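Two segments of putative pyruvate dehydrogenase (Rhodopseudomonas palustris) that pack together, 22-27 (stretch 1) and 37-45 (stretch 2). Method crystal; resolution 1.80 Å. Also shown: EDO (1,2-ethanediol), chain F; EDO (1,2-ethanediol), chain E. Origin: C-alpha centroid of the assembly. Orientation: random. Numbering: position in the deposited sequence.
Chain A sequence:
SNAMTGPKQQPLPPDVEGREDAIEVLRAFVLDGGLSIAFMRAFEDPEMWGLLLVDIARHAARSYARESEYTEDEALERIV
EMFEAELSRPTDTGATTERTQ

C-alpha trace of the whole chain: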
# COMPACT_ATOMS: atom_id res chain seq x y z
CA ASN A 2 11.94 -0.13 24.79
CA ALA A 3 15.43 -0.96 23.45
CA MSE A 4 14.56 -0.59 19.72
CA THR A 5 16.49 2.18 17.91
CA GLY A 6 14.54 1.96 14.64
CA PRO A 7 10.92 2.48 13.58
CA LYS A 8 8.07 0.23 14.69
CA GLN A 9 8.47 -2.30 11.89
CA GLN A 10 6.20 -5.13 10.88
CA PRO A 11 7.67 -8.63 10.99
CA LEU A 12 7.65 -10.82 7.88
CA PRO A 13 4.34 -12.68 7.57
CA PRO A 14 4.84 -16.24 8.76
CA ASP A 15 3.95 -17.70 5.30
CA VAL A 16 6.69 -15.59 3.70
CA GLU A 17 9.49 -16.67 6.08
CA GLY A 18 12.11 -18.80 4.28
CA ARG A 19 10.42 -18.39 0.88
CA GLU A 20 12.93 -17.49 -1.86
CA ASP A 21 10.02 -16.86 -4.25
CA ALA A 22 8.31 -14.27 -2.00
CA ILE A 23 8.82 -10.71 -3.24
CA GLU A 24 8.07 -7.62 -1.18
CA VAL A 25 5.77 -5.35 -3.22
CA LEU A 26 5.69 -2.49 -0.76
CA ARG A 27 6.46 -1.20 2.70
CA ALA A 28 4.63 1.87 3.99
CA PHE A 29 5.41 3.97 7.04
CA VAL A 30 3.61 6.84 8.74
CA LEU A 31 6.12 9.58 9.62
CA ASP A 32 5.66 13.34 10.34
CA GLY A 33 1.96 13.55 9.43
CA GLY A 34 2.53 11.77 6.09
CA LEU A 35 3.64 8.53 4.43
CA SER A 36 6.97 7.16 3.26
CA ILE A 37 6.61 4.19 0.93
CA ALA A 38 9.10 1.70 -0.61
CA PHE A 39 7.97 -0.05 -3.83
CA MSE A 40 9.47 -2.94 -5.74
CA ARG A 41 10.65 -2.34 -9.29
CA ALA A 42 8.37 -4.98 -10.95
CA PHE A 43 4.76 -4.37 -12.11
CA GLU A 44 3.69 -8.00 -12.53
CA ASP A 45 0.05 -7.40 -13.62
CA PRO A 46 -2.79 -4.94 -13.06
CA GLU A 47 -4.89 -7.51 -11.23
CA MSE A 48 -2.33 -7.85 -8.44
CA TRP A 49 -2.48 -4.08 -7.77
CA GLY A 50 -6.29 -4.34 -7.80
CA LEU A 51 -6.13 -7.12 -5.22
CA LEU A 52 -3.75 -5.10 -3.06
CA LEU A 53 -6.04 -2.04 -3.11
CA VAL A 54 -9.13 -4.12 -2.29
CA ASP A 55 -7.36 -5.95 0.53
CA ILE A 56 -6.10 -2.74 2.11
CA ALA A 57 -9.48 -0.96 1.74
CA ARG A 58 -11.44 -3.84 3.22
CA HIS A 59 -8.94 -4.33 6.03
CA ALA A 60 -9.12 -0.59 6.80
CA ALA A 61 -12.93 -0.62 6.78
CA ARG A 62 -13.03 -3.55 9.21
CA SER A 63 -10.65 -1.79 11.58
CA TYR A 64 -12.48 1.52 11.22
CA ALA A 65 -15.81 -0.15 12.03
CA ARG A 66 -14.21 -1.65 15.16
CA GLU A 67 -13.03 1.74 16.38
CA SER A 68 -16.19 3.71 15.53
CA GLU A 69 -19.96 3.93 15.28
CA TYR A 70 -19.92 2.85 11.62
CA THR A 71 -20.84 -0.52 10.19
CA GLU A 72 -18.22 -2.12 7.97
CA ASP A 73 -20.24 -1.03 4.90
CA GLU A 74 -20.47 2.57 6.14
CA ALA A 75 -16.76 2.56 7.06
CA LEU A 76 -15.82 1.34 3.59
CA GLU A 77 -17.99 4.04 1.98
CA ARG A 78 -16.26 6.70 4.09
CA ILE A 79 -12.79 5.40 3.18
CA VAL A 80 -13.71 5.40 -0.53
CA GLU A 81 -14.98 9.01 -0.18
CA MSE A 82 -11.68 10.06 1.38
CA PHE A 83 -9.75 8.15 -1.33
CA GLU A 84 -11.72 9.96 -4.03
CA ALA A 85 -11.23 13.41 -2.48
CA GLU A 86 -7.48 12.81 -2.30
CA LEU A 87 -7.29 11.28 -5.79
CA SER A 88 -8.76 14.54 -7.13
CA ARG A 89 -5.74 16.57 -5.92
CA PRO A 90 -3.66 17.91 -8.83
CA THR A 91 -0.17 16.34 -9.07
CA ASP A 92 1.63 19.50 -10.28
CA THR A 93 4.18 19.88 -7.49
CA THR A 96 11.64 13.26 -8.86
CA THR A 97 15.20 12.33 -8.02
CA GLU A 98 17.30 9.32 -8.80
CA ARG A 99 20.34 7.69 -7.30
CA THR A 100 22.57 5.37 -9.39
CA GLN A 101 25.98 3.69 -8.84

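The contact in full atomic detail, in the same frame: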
# COMPACT_ATOMS: atom_id res chain seq x y z
N ALA A 22 9.08 -15.40 -2.52
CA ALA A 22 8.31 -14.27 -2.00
C ALA A 22 9.04 -12.96 -2.33
O ALA A 22 10.25 -12.82 -2.10
CB ALA A 22 8.07 -14.39 -0.48
N ILE A 23 8.29 -12.02 -2.91
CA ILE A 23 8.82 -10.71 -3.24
C ILE A 23 8.04 -9.61 -2.55
O ILE A 23 6.82 -9.54 -2.65
CB ILE A 23 8.79 -10.46 -4.76
CG1 ILE A 23 9.48 -11.61 -5.51
CG2 ILE A 23 9.43 -9.07 -5.08
CD1 ILE A 23 9.18 -11.64 -7.02
N GLU A 24 8.73 -8.74 -1.83
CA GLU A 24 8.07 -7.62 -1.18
C GLU A 24 7.67 -6.54 -2.19
O GLU A 24 8.52 -5.94 -2.80
CB GLU A 24 8.97 -7.02 -0.11
CG GLU A 24 8.23 -6.04 0.78
CD GLU A 24 8.81 -5.95 2.20
OE1 GLU A 24 10.04 -6.10 2.39
OE2 GLU A 24 8.01 -5.72 3.12
N VAL A 25 6.37 -6.32 -2.31
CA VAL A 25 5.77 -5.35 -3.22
C VAL A 25 5.92 -3.95 -2.67
O VAL A 25 6.25 -3.02 -3.38
CB VAL A 25 4.23 -5.63 -3.36
CG1 VAL A 25 3.54 -4.54 -4.19
CG2 VAL A 25 3.99 -7.01 -3.97
N LEU A 26 5.66 -3.80 -1.38
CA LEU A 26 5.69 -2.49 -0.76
C LEU A 26 5.80 -2.55 0.73
O LEU A 26 5.34 -3.52 1.38
CB LEU A 26 4.45 -1.70 -1.15
CG LEU A 26 3.22 -1.73 -0.27
CD1 LEU A 26 2.18 -0.68 -0.53
CD2 LEU A 26 2.63 -3.11 -0.46
N ARG A 27 6.43 -1.51 1.27
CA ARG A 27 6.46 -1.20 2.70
C ARG A 27 6.01 0.24 2.86
O ARG A 27 6.47 1.09 2.11
CB ARG A 27 7.88 -1.31 3.28
CG ARG A 27 8.53 -2.62 3.08
CD ARG A 27 9.85 -2.74 3.86
NE ARG A 27 9.68 -2.79 5.29
CZ ARG A 27 10.66 -3.07 6.14
NH1 ARG A 27 11.90 -3.31 5.70
NH2 ARG A 27 10.41 -3.10 7.45
N ILE A 37 6.89 5.52 1.50
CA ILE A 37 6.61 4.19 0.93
C ILE A 37 7.79 3.67 0.10
O ILE A 37 8.45 4.45 -0.59
CB ILE A 37 5.36 4.22 0.05
CG1 ILE A 37 4.15 4.73 0.82
CG2 ILE A 37 5.03 2.82 -0.49
CD1 ILE A 37 3.01 5.13 -0.17
N ALA A 38 8.07 2.37 0.20
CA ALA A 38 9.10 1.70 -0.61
C ALA A 38 8.36 0.74 -1.55
O ALA A 38 7.64 -0.13 -1.07
CB ALA A 38 10.04 0.90 0.28
N PHE A 39 8.53 0.89 -2.86
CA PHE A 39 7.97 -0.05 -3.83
C PHE A 39 9.03 -0.89 -4.53
O PHE A 39 10.13 -0.40 -4.83
CB PHE A 39 7.24 0.68 -4.94
CG PHE A 39 5.95 1.32 -4.53
CD1 PHE A 39 4.83 0.56 -4.30
CD2 PHE A 39 5.85 2.71 -4.46
CE1 PHE A 39 3.61 1.17 -3.96
CE2 PHE A 39 4.63 3.31 -4.13
CZ PHE A 39 3.55 2.53 -3.88
N MSE A 40 8.68 -2.13 -4.83
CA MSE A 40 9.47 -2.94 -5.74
C MSE A 40 9.46 -2.37 -7.12
O MSE A 40 8.54 -1.65 -7.49
CB MSE A 40 8.94 -4.37 -5.81
CG MSE A 40 7.58 -4.55 -6.43
SE MSE A 40 7.11 -6.44 -6.53
CE MSE A 40 5.40 -6.29 -7.44
N ARG A 41 10.48 -2.75 -7.89
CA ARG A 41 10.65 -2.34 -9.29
C ARG A 41 9.60 -2.96 -10.22
O ARG A 41 9.02 -2.25 -11.04
CB ARG A 41 12.05 -2.69 -9.76
N ALA A 42 9.29 -4.25 -10.04
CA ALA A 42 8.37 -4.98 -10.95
C ALA A 42 6.90 -4.56 -10.87
O ALA A 42 6.38 -4.15 -9.82
CB ALA A 42 8.50 -6.51 -10.74
N PHE A 43 6.22 -4.65 -12.02
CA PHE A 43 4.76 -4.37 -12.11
C PHE A 43 3.93 -5.65 -11.90
O PHE A 43 2.84 -5.62 -11.29
CB PHE A 43 4.46 -3.81 -13.51
CG PHE A 43 2.99 -3.68 -13.82
CD1 PHE A 43 2.17 -2.92 -13.01
CD2 PHE A 43 2.45 -4.28 -14.96
CE1 PHE A 43 0.81 -2.77 -13.30
CE2 PHE A 43 1.11 -4.15 -15.26
CZ PHE A 43 0.28 -3.40 -14.42
N GLU A 44 4.43 -6.74 -12.45
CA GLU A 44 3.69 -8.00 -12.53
C GLU A 44 2.44 -7.88 -13.42
O GLU A 44 2.53 -8.13 -14.63
CB GLU A 44 3.41 -8.54 -11.13
CG GLU A 44 4.65 -8.47 -10.24
CD GLU A 44 4.79 -9.64 -9.31
OE1 GLU A 44 3.76 -10.26 -8.98
OE2 GLU A 44 5.94 -9.94 -8.91
N ASP A 45 1.29 -7.50 -12.85
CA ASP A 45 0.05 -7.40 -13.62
C ASP A 45 -0.94 -6.49 -12.91
O ASP A 45 -0.86 -6.31 -11.68
CB ASP A 45 -0.55 -8.79 -13.85
CG ASP A 45 -0.66 -9.58 -12.55
OD1 ASP A 45 -1.60 -9.32 -11.78
OD2 ASP A 45 0.21 -10.44 -12.29
C1 EDO F . 8.22 -7.15 -14.83
O1 EDO F . 6.84 -7.21 -14.43
C2 EDO F . 8.71 -5.71 -14.75
O2 EDO F . 7.59 -4.82 -14.67
C1 EDO E . 11.98 1.94 -11.95
O1 EDO E . 12.66 2.75 -10.99
C2 EDO E . 11.70 0.56 -11.38
O2 EDO E . 10.31 0.24 -11.52

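The two stretches form neighbouring antiparallel strands: the axes of 23-27 and 37-39 approach to 4.7 Å, and their N-to-C directions differ by 167°. Two bridges fix the register. R27 faces A38 as a hydrogen-bonded pair, and L26 faces F39 as a non-hydrogen-bonded pair. The CA atoms of L26 and F39 are 4.5 Å apart, closer than the 5.1 Å between the CA atoms of R27 and A38. Together the stretches bury 411 Å², both sides summed.

Stretch 2 enters at I37, whose side chain leaves the backbone sideways to stretch 1. Both its backbone and its side chain border the same carbonyl: I37 CG2 lies 3.4 Å from R27 O, and I37 CA lies 3.3 Å from R27 O with an angle of 137° at the hydrogen, a CA-H...O contact.

At A38 the ladder closes a two-bond ring. A38 N donates to R27 O at 2.8 Å and 170°, while R27 N donates to A38 O at 3.0 Å and 159°; the near-linear angles indicate well-directed amide-carbonyl bonds. A38 O also receives a CA-H...O contact from L26 CA, 3.1 Å away with 143° at the hydrogen. The side chains of this pair share one face of the sheet, with R27 CB 4.3 Å from A38 CB. The rest of R27 leads away, and its guanidinium nitrogens are hydrogen-bonded elsewhere in the structure, so it meets A38 through the aliphatic base of its side chain rather than through its charge.

F39 turns to the other face, together with L26. Its ring atom CD1 lies 3.9 Å from L26 CB, an apolar contact whose approach to the ring is oblique. No N-H...O hydrogen bond links this pair; instead F39 CA makes a CA-H...O contact with V25 O at 3.5 Å and 143°.

M40, a selenomethionine, carries the bonding one step past the end of the strand. M40 N donates to V25 O at 3.0 Å and 170°. Its CA-to-CB bond points toward stretch 1, and CB comes within 3.4 Å of E24 O. The extended outer side chain (chi2 and chi3 both t) then meets two aliphatic residues: SE is 3.8 Å from I23 CG2, and CE is 3.8 Å from V25 CG2. M40 has 86 Å² covered by stretch 1, the largest such area in the contact.

Beyond M40 the backbone pairing stops. R41, modelled only to CB, points away from stretch 1; its O accepts a 2.8 Å hydrogen bond from O2 of the chain E ethanediol. The chain F ethanediol bridges two successive amides, with F43 N 3.0 Å from its O2 and E44 N 3.2 Å from its O1, both hydrogen bonds. E44 reaches back to place OE2 4.1 Å from I23 CD1, a loose approach of a carboxylate oxygen to a methyl group, with no hydrogen bond. D45 ends the stretch out of reach, its side chain capping the helix that follows.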